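Botulinum neurotoxin type C1 (Clostridium botulinum, PDB 3R4U) is a neurotoxin whose heavy-chain receptor-binding region, modelled here, probably attaches it to nerve cells ahead of the zinc protease activity carried by its light chain. Local coordinates at residues Ser127-Asn132 with Ile172-Leu177; Ser268-Phe273 with Tyr390-Gly395; Ile84-Trp89 with Ile206-Arg211. All coordinates share one frame; numbering follows the deposited sequence.

Contact 1 (Ser127-Asn132 with Ile172-Leu177); sequences SEQSIN and IKVKEL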
loop_
_atom_site.group_PDB
_atom_site.type_symbol
_atom_site.label_atom_id
_atom_site.label_comp_id
_atom_site.label_asym_id
_atom_site.label_seq_id
_atom_site.Cartn_x
_atom_site.Cartn_y
_atom_site.Cartn_z
ATOM N N SER A 127 -15.879 -29.704 8.230
ATOM C CA SER A 127 -14.512 -29.569 8.709
ATOM C C SER A 127 -13.701 -28.553 7.889
ATOM O O SER A 127 -13.679 -28.611 6.658
ATOM C CB SER A 127 -13.831 -30.934 8.676
ATOM O OG SER A 127 -12.542 -30.886 9.254
ATOM N N GLU A 128 -13.028 -27.629 8.571
ATOM C CA GLU A 128 -12.158 -26.681 7.885
ATOM C C GLU A 128 -10.891 -26.423 8.695
ATOM O O GLU A 128 -10.800 -26.799 9.859
ATOM C CB GLU A 128 -12.885 -25.352 7.678
ATOM C CG GLU A 128 -12.920 -24.521 8.944
ATOM C CD GLU A 128 -13.530 -23.158 8.752
ATOM O OE1 GLU A 128 -14.770 -23.053 8.622
ATOM O OE2 GLU A 128 -12.762 -22.178 8.758
ATOM N N GLN A 129 -9.913 -25.777 8.065
ATOM C CA GLN A 129 -8.784 -25.200 8.786
ATOM C C GLN A 129 -8.378 -23.875 8.140
ATOM O O GLN A 129 -8.046 -23.814 6.940
ATOM C CB GLN A 129 -7.596 -26.164 8.873
ATOM C CG GLN A 129 -6.502 -25.674 9.826
ATOM C CD GLN A 129 -5.517 -26.760 10.232
ATOM O OE1 GLN A 129 -4.834 -26.632 11.246
ATOM N NE2 GLN A 129 -5.447 -27.837 9.453
ATOM N N SER A 130 -8.422 -22.816 8.941
ATOM C CA SER A 130 -8.191 -21.475 8.432
ATOM C C SER A 130 -7.016 -20.766 9.089
ATOM O O SER A 130 -6.627 -21.095 10.206
ATOM C CB SER A 130 -9.461 -20.639 8.592
ATOM O OG SER A 130 -10.466 -21.124 7.731
ATOM N N ILE A 131 -6.458 -19.792 8.373
ATOM C CA ILE A 131 -5.490 -18.857 8.933
ATOM C C ILE A 131 -5.843 -17.483 8.396
ATOM O O ILE A 131 -6.617 -17.366 7.451
ATOM C CB ILE A 131 -4.032 -19.176 8.547
ATOM C CG1 ILE A 131 -3.894 -19.390 7.037
ATOM C CG2 ILE A 131 -3.529 -20.392 9.272
ATOM C CD1 ILE A 131 -2.470 -19.690 6.617
ATOM N N ASN A 132 -5.282 -16.438 8.983
ATOM C CA ASN A 132 -5.691 -15.117 8.571
ATOM C C ASN A 132 -4.649 -14.047 8.795
ATOM O O ASN A 132 -3.686 -14.219 9.544
ATOM C CB ASN A 132 -6.978 -14.713 9.276
ATOM C CG ASN A 132 -6.771 -14.466 10.771
ATOM O OD1 ASN A 132 -6.135 -13.483 11.175
ATOM N ND2 ASN A 132 -7.299 -15.366 11.597
ATOM N N ILE A 172 0.104 -22.280 11.498
ATOM C CA ILE A 172 -0.492 -23.338 12.306
ATOM C C ILE A 172 -0.212 -24.705 11.700
ATOM O O ILE A 172 -0.101 -24.841 10.475
ATOM C CB ILE A 172 -2.004 -23.137 12.461
ATOM C CG1 ILE A 172 -2.668 -23.059 11.099
ATOM C CG2 ILE A 172 -2.297 -21.849 13.210
ATOM C CD1 ILE A 172 -3.092 -24.388 10.549
ATOM N N LYS A 173 -0.083 -25.716 12.553
ATOM C CA LYS A 173 0.159 -27.072 12.087
ATOM C C LYS A 173 -1.074 -27.545 11.331
ATOM O O LYS A 173 -2.194 -27.326 11.772
ATOM C CB LYS A 173 0.451 -28.002 13.266
ATOM C CG LYS A 173 0.480 -29.484 12.910
ATOM C CD LYS A 173 1.763 -29.868 12.184
ATOM C CE LYS A 173 1.686 -31.244 11.516
ATOM N NZ LYS A 173 0.969 -31.259 10.185
ATOM N N VAL A 174 -0.869 -28.165 10.175
ATOM C CA VAL A 174 -1.984 -28.687 9.401
ATOM C C VAL A 174 -2.537 -29.958 10.056
ATOM O O VAL A 174 -1.800 -30.914 10.307
ATOM C CB VAL A 174 -1.571 -28.969 7.938
ATOM C CG1 VAL A 174 -2.744 -29.533 7.153
ATOM C CG2 VAL A 174 -1.028 -27.693 7.264
ATOM N N LYS A 175 -3.830 -29.962 10.352
ATOM C CA LYS A 175 -4.447 -31.145 10.939
ATOM C C LYS A 175 -4.668 -32.175 9.839
ATOM O O LYS A 175 -4.515 -31.865 8.662
ATOM C CB LYS A 175 -5.760 -30.778 11.625
ATOM C CG LYS A 175 -6.893 -30.426 10.677
ATOM C CD LYS A 175 -8.138 -30.008 11.460
ATOM C CE LYS A 175 -9.326 -29.778 10.533
ATOM N NZ LYS A 175 -10.571 -29.458 11.287
ATOM N N GLU A 176 -5.010 -33.406 10.200
ATOM C CA GLU A 176 -5.279 -34.408 9.170
ATOM C C GLU A 176 -6.536 -34.033 8.387
ATOM O O GLU A 176 -7.581 -33.716 8.964
ATOM C CB GLU A 176 -5.382 -35.821 9.758
ATOM C CG GLU A 176 -4.023 -36.495 10.002
ATOM C CD GLU A 176 -3.297 -36.897 8.711
ATOM O OE1 GLU A 176 -3.344 -38.095 8.353
ATOM O OE2 GLU A 176 -2.670 -36.023 8.063
ATOM N N LEU A 177 -6.421 -34.034 7.066
ATOM C CA LEU A 177 -7.522 -33.586 6.224
ATOM C C LEU A 177 -7.909 -34.675 5.242
ATOM O O LEU A 177 -8.081 -34.425 4.052
ATOM C CB LEU A 177 -7.146 -32.302 5.493
ATOM C CG LEU A 177 -6.910 -31.087 6.393
ATOM C CD1 LEU A 177 -6.254 -29.973 5.596
ATOM C CD2 LEU A 177 -8.204 -30.600 7.028
#
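The amino group of K175 makes two hydrogen bonds to segment 127-132. K175 NZ reaches S127 OG at 3.2 Å and E128 O at 3.0 Å, the second from above the carbonyl plane, 40° out of it. K175 can span the gap because its chain runs fully extended beyond CG. S127 OG is also hydrogen-bonded to Q123, on the adjoining strand.

Apolar contact carries the other end. I131 CG2 presses on I172 CG1 at 3.3 Å, tighter than usual for two carbons, with both isoleucines also resting on M160. Between these two ends Q129, its CG anti to the backbone N (chi1 -170°), pushes its extended chain across the gap. Its CG lies 3.7 Å from I172 CD1, the two side chains meeting from opposite directions. Farther out Q129 slides past the K175 chain, and its amide ends beside the backbone of residues 173 to 175.

Strand 127-134 belongs to one antiparallel sheet and strand 167-173 to another, so side chains rather than paired backbones join them, an edge-to-edge closure between the two layers of a concanavalin-like jelly-roll sandwich.

Contact 2 (Ser268-Phe273 with Tyr390-Gly395); sequences SRQIVF and YRFRLG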
loop_
_atom_site.group_PDB
_atom_site.type_symbol
_atom_site.label_atom_id
_atom_site.label_comp_id
_atom_site.label_asym_id
_atom_site.label_seq_id
_atom_site.Cartn_x
_atom_site.Cartn_y
_atom_site.Cartn_z
ATOM N N SER A 268 -0.587 31.881 9.147
ATOM C CA SER A 268 0.420 32.928 9.016
ATOM C C SER A 268 1.667 32.377 8.348
ATOM O O SER A 268 2.785 32.617 8.814
ATOM C CB SER A 268 0.787 33.524 10.383
ATOM O OG SER A 268 -0.348 34.046 11.049
ATOM N N ARG A 269 1.466 31.634 7.263
ATOM C CA ARG A 269 2.569 31.133 6.441
ATOM C C ARG A 269 3.374 30.058 7.166
ATOM O O ARG A 269 4.444 29.663 6.712
ATOM C CB ARG A 269 3.500 32.274 6.010
ATOM C CG ARG A 269 2.828 33.404 5.234
ATOM C CD ARG A 269 2.759 33.101 3.755
ATOM N NE ARG A 269 2.323 34.251 2.958
ATOM C CZ ARG A 269 3.146 35.104 2.346
ATOM N NH1 ARG A 269 4.465 34.956 2.440
ATOM N NH2 ARG A 269 2.647 36.111 1.637
ATOM N N GLN A 270 2.866 29.606 8.305
ATOM C CA GLN A 270 3.447 28.466 8.996
ATOM C C GLN A 270 2.519 27.275 8.830
ATOM O O GLN A 270 1.329 27.367 9.119
ATOM C CB GLN A 270 3.669 28.755 10.478
ATOM C CG GLN A 270 4.277 27.589 11.249
ATOM C CD GLN A 270 5.481 26.969 10.526
ATOM O OE1 GLN A 270 5.451 25.802 10.124
ATOM N NE2 GLN A 270 6.539 27.749 10.366
ATOM N N ILE A 271 3.054 26.159 8.347
ATOM C CA ILE A 271 2.255 24.942 8.257
ATOM C C ILE A 271 2.090 24.344 9.643
ATOM O O ILE A 271 3.040 24.270 10.418
ATOM C CB ILE A 271 2.873 23.923 7.273
ATOM C CG1 ILE A 271 2.866 24.512 5.860
ATOM C CG2 ILE A 271 2.110 22.599 7.311
ATOM C CD1 ILE A 271 3.519 23.639 4.818
ATOM N N VAL A 272 0.865 23.950 9.971
ATOM C CA VAL A 272 0.595 23.359 11.273
ATOM C C VAL A 272 -0.291 22.152 11.056
ATOM O O VAL A 272 -0.971 22.053 10.031
ATOM C CB VAL A 272 -0.104 24.355 12.237
ATOM C CG1 VAL A 272 0.739 25.611 12.417
ATOM C CG2 VAL A 272 -1.479 24.722 11.708
ATOM N N PHE A 273 -0.277 21.235 12.013
ATOM C CA PHE A 273 -1.084 20.032 11.919
ATOM C C PHE A 273 -2.219 20.081 12.928
ATOM O O PHE A 273 -1.988 20.248 14.122
ATOM C CB PHE A 273 -0.218 18.782 12.125
ATOM C CG PHE A 273 0.735 18.507 10.977
ATOM C CD1 PHE A 273 0.314 17.803 9.863
ATOM C CD2 PHE A 273 2.045 18.946 11.024
ATOM C CE1 PHE A 273 1.188 17.559 8.805
ATOM C CE2 PHE A 273 2.926 18.691 9.968
ATOM C CZ PHE A 273 2.492 18.009 8.864
ATOM N N TYR A 390 6.492 22.870 18.588
ATOM C CA TYR A 390 7.324 24.031 18.898
ATOM C C TYR A 390 6.480 25.278 19.192
ATOM O O TYR A 390 5.302 25.331 18.848
ATOM C CB TYR A 390 8.321 24.291 17.764
ATOM C CG TYR A 390 9.228 23.113 17.507
ATOM C CD1 TYR A 390 10.458 23.006 18.143
ATOM C CD2 TYR A 390 8.843 22.093 16.643
ATOM C CE1 TYR A 390 11.281 21.917 17.927
ATOM C CE2 TYR A 390 9.649 20.998 16.427
ATOM C CZ TYR A 390 10.870 20.917 17.066
ATOM O OH TYR A 390 11.677 19.830 16.844
ATOM N N ARG A 391 7.095 26.265 19.840
ATOM C CA ARG A 391 6.428 27.508 20.253
ATOM C C ARG A 391 6.493 28.612 19.189
ATOM O O ARG A 391 7.575 28.990 18.747
ATOM C CB ARG A 391 7.074 28.018 21.538
ATOM C CG ARG A 391 6.810 27.154 22.760
ATOM C CD ARG A 391 5.608 27.665 23.549
ATOM N NE ARG A 391 5.317 26.828 24.712
ATOM C CZ ARG A 391 4.222 26.931 25.462
ATOM N NH1 ARG A 391 3.298 27.843 25.181
ATOM N NH2 ARG A 391 4.051 26.121 26.501
ATOM N N PHE A 392 5.335 29.133 18.796
ATOM C CA PHE A 392 5.254 30.186 17.781
ATOM C C PHE A 392 4.277 31.281 18.203
ATOM O O PHE A 392 3.367 31.039 18.990
ATOM C CB PHE A 392 4.716 29.631 16.455
ATOM C CG PHE A 392 5.617 28.658 15.774
ATOM C CD1 PHE A 392 6.520 29.094 14.818
ATOM C CD2 PHE A 392 5.532 27.300 16.049
ATOM C CE1 PHE A 392 7.349 28.196 14.169
ATOM C CE2 PHE A 392 6.354 26.400 15.407
ATOM C CZ PHE A 392 7.268 26.849 14.464
ATOM N N ARG A 393 4.457 32.475 17.643
ATOM C CA ARG A 393 3.403 33.489 17.615
ATOM C C ARG A 393 2.802 33.510 16.216
ATOM O O ARG A 393 3.383 34.077 15.289
ATOM C CB ARG A 393 3.949 34.874 17.951
ATOM C CG ARG A 393 4.393 35.016 19.383
ATOM C CD ARG A 393 4.853 36.437 19.703
ATOM N NE ARG A 393 5.334 36.518 21.079
ATOM C CZ ARG A 393 6.569 36.202 21.449
ATOM N NH1 ARG A 393 7.451 35.794 20.542
ATOM N NH2 ARG A 393 6.925 36.292 22.722
ATOM N N LEU A 394 1.646 32.873 16.070
ATOM C CA LEU A 394 0.956 32.817 14.789
ATOM C C LEU A 394 -0.376 33.547 14.880
ATOM O O LEU A 394 -0.913 33.743 15.970
ATOM C CB LEU A 394 0.733 31.364 14.363
ATOM C CG LEU A 394 1.841 30.727 13.522
ATOM C CD1 LEU A 394 3.192 31.336 13.863
ATOM C CD2 LEU A 394 1.864 29.219 13.719
ATOM N N GLY A 395 -0.906 33.952 13.731
ATOM C CA GLY A 395 -2.162 34.679 13.697
ATOM C C GLY A 395 -2.202 35.876 14.637
ATOM O O GLY A 395 -1.389 36.802 14.536
#
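F392 and L394 of segment 390-395 point their side chains at Q270 and V272, with G395 and S268 meeting beyond them. The setting is the beta-trefoil at the C-terminal end of the toxin: the small hairpin of strands 262-267 and 270-275 lies against the place where strand 381-392 runs out into a loop.

Taken in order, F392 comes first. Q270 crosses it at about a right angle and lays CG over one face of the ring, 4.3 Å above the plane and displaced toward the rim. The Q270 amide is turned 32° from the ring plane, so the two flat groups are neither parallel nor perpendicular. M328 also touches the F392 side chain.

Two residues on, L394 is the main apolar link. Its CD2 sits 3.7 Å from Q270 CB and 4.0 Å from V272 CG1, meeting the valine tip to tip but crossing the glutamine side chain at a slant. V272 offers that methyl because CG1 stands anti to its carbonyl carbon (chi1 -58°). The backbone N of L394 is hydrogen-bonded to D397, and its side chain rests on N267 of the hairpin as well.

At G395 the chain takes a positive phi. S268, which like R269 has left-handed backbone angles in the tight turn of the hairpin, brings its hydroxyl to the G395 amide: G395 N donates to S268 OG at 2.7 Å, with a bent N-H...O angle of 146°.

Contact 3 (Ile84-Trp89 with Ile206-Arg211); sequences IRINKW and INMWIR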
loop_
_atom_site.group_PDB
_atom_site.type_symbol
_atom_site.label_atom_id
_atom_site.label_comp_id
_atom_site.label_asym_id
_atom_site.label_seq_id
_atom_site.Cartn_x
_atom_site.Cartn_y
_atom_site.Cartn_z
ATOM N N ILE A 84 -3.136 -7.811 -4.041
ATOM C CA ILE A 84 -4.547 -7.505 -3.892
ATOM C C ILE A 84 -4.721 -6.128 -3.277
ATOM O O ILE A 84 -3.901 -5.678 -2.471
ATOM C CB ILE A 84 -5.262 -8.554 -3.008
ATOM C CG1 ILE A 84 -6.734 -8.198 -2.832
ATOM C CG2 ILE A 84 -4.591 -8.662 -1.629
ATOM C CD1 ILE A 84 -7.503 -9.268 -2.069
ATOM N N ARG A 85 -5.786 -5.455 -3.677
ATOM C CA ARG A 85 -6.178 -4.204 -3.048
ATOM C C ARG A 85 -7.688 -4.249 -2.840
ATOM O O ARG A 85 -8.421 -4.721 -3.708
ATOM C CB ARG A 85 -5.797 -3.020 -3.936
ATOM C CG ARG A 85 -5.996 -1.678 -3.253
ATOM C CD ARG A 85 -5.694 -0.501 -4.172
ATOM N NE ARG A 85 -6.201 0.718 -3.556
ATOM C CZ ARG A 85 -6.894 1.659 -4.185
ATOM N NH1 ARG A 85 -7.157 1.543 -5.481
ATOM N NH2 ARG A 85 -7.309 2.722 -3.512
ATOM N N ILE A 86 -8.150 -3.776 -1.687
ATOM C CA ILE A 86 -9.579 -3.703 -1.404
ATOM C C ILE A 86 -9.970 -2.280 -0.966
ATOM O O ILE A 86 -9.345 -1.692 -0.076
ATOM C CB ILE A 86 -9.959 -4.702 -0.304
ATOM C CG1 ILE A 86 -9.599 -6.123 -0.739
ATOM C CG2 ILE A 86 -11.448 -4.604 0.065
ATOM C CD1 ILE A 86 -9.285 -7.002 0.429
ATOM N N ASN A 87 -11.009 -1.737 -1.589
ATOM C CA ASN A 87 -11.539 -0.438 -1.197
ATOM C C ASN A 87 -13.057 -0.460 -1.192
ATOM O O ASN A 87 -13.674 -0.918 -2.149
ATOM C CB ASN A 87 -11.042 0.642 -2.150
ATOM C CG ASN A 87 -11.381 2.041 -1.673
ATOM O OD1 ASN A 87 -10.951 2.464 -0.609
ATOM N ND2 ASN A 87 -12.127 2.776 -2.481
ATOM N N LYS A 88 -13.674 0.021 -0.118
ATOM C CA LYS A 88 -12.980 0.525 1.056
ATOM C C LYS A 88 -13.038 -0.543 2.149
ATOM O O LYS A 88 -14.119 -0.956 2.567
ATOM C CB LYS A 88 -13.649 1.835 1.493
ATOM C CG LYS A 88 -13.242 2.384 2.847
ATOM C CD LYS A 88 -13.927 3.748 3.096
ATOM C CE LYS A 88 -13.754 4.225 4.551
ATOM N NZ LYS A 88 -14.201 5.643 4.753
ATOM N N TRP A 89 -11.872 -1.026 2.574
ATOM C CA TRP A 89 -11.817 -2.148 3.501
ATOM C C TRP A 89 -11.998 -1.679 4.957
ATOM O O TRP A 89 -11.033 -1.537 5.714
ATOM C CB TRP A 89 -10.513 -2.939 3.319
ATOM C CG TRP A 89 -10.482 -4.228 4.105
ATOM C CD1 TRP A 89 -11.511 -4.775 4.835
ATOM C CD2 TRP A 89 -9.371 -5.121 4.249
ATOM N NE1 TRP A 89 -11.103 -5.954 5.418
ATOM C CE2 TRP A 89 -9.793 -6.187 5.080
ATOM C CE3 TRP A 89 -8.064 -5.129 3.755
ATOM C CZ2 TRP A 89 -8.948 -7.244 5.427
ATOM C CZ3 TRP A 89 -7.228 -6.179 4.099
ATOM C CH2 TRP A 89 -7.671 -7.221 4.927
ATOM N N ILE A 206 -17.939 -2.616 -2.581
ATOM C CA ILE A 206 -16.488 -2.599 -2.476
ATOM C C ILE A 206 -15.868 -3.014 -3.797
ATOM O O ILE A 206 -16.496 -3.701 -4.608
ATOM C CB ILE A 206 -15.979 -3.533 -1.381
ATOM C CG1 ILE A 206 -16.517 -4.945 -1.610
ATOM C CG2 ILE A 206 -16.374 -2.995 0.003
ATOM C CD1 ILE A 206 -15.764 -6.009 -0.873
ATOM N N ASN A 207 -14.636 -2.580 -4.019
ATOM C CA ASN A 207 -13.862 -3.042 -5.157
ATOM C C ASN A 207 -12.694 -3.883 -4.687
ATOM O O ASN A 207 -12.127 -3.648 -3.610
ATOM C CB ASN A 207 -13.315 -1.872 -5.970
ATOM C CG ASN A 207 -14.377 -1.185 -6.798
ATOM O OD1 ASN A 207 -14.480 0.045 -6.799
ATOM N ND2 ASN A 207 -15.165 -1.967 -7.512
ATOM N N MET A 208 -12.330 -4.850 -5.516
ATOM C CA MET A 208 -11.124 -5.622 -5.310
ATOM C C MET A 208 -10.273 -5.515 -6.579
ATOM O O MET A 208 -10.782 -5.676 -7.681
ATOM C CB MET A 208 -11.490 -7.083 -5.036
ATOM C CG MET A 208 -10.291 -7.964 -4.785
ATOM S SD MET A 208 -10.688 -9.693 -4.479
ATOM C CE MET A 208 -11.534 -10.140 -5.989
ATOM N N TRP A 209 -8.989 -5.223 -6.425
ATOM C CA TRP A 209 -8.063 -5.285 -7.546
ATOM C C TRP A 209 -7.118 -6.449 -7.323
ATOM O O TRP A 209 -6.630 -6.660 -6.206
ATOM C CB TRP A 209 -7.236 -4.006 -7.679
ATOM C CG TRP A 209 -7.996 -2.767 -8.005
ATOM C CD1 TRP A 209 -8.083 -2.157 -9.218
ATOM C CD2 TRP A 209 -8.746 -1.947 -7.091
ATOM N NE1 TRP A 209 -8.845 -1.017 -9.126
ATOM C CE2 TRP A 209 -9.257 -0.859 -7.829
ATOM C CE3 TRP A 209 -9.027 -2.030 -5.726
ATOM C CZ2 TRP A 209 -10.042 0.143 -7.250
ATOM C CZ3 TRP A 209 -9.806 -1.032 -5.142
ATOM C CH2 TRP A 209 -10.303 0.040 -5.907
ATOM N N ILE A 210 -6.848 -7.184 -8.397
ATOM C CA ILE A 210 -5.938 -8.323 -8.368
ATOM C C ILE A 210 -4.895 -8.257 -9.499
ATOM O O ILE A 210 -5.231 -7.975 -10.651
ATOM C CB ILE A 210 -6.715 -9.652 -8.531
ATOM C CG1 ILE A 210 -7.699 -9.851 -7.369
ATOM C CG2 ILE A 210 -5.735 -10.839 -8.664
ATOM C CD1 ILE A 210 -7.047 -10.248 -6.076
ATOM N N ARG A 211 -3.637 -8.551 -9.185
ATOM C CA ARG A 211 -2.650 -8.782 -10.248
ATOM C C ARG A 211 -1.624 -9.834 -9.842
ATOM O O ARG A 211 -1.384 -10.048 -8.648
ATOM C CB ARG A 211 -1.997 -7.477 -10.735
ATOM C CG ARG A 211 -1.256 -6.685 -9.678
ATOM C CD ARG A 211 0.232 -6.917 -9.795
ATOM N NE ARG A 211 1.003 -5.991 -8.963
ATOM C CZ ARG A 211 2.331 -5.962 -8.941
ATOM N NH1 ARG A 211 3.018 -6.811 -9.703
ATOM N NH2 ARG A 211 2.974 -5.094 -8.165
HETATM O O HOH W 1 -13.478 2.022 -4.926
#
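R85 lays its guanidinium flat on the indole of W209, the two side chains running side by side in the same direction. The planes are 25° apart and their centres 4.4 Å, and R85 CZ stands 23° off the normal of the six-membered ring, a cation-pi stack over the face. NH1 comes closest, 3.5 Å from W209 CH2 and displaced toward the rim. With CG anti to the backbone N (chi1 -172°) and the chain extended to NE, R85 also sets its methylenes against CE3 of the indole; NE itself is hydrogen-bonded to the carbonyl of N145, which helps fix the group's rotation. N87 approaches the same indole from its edge, CB 3.6 Å from CZ3. Beyond it a water bridges the two asparagines, accepting from N87 ND2 and donating to N207 OD1, while N207 ND2 is held by the carbonyl of L51.

Beneath these side chains strands 77-87 and 207-216 pair antiparallel as neighbours in one sheet of the jelly-roll sandwich. R85 with W209 and N87 with N207 are the hydrogen-bonded pairs; the straightest of the four bonds runs from N207 N to N87 O, 2.7 Å long.

On the other face I84, I86, M208 and I210 are buried apolar side chains. I84 and I210 lie alongside each other, CG1 to CD1 at 3.9 Å, whereas I84 crosses M208 at a slant, its CD1 4.0 Å from SD. I98, from the facing sheet, touches both I84 and M208. After N87 a cis peptide leads into K88, and the strand ends; I86 CD1 then packs over one face of the W89 ring.

Overall arrangement
From the N terminus, strand 77-87 brings in the first half of contact 3, which waits until strand 207-216 comes back beside it. Within that long excursion the chain passes through 127-132 and returns at 172-177, so contact 1 opens and closes within the loop that contact 3 completes. Contact 3 joins neighbouring strands within one sheet, and contact 1 joins that sheet's far edge to the opposing one; their centres are about 26 Å apart. Contact 2 comes later, in series with both, and closes a loop of 116 residues within the trefoil. Its centre lies about 56 Å from that of contact 1, the two lying on opposite sides of the chain's centre, and about 39 Å from that of contact 3.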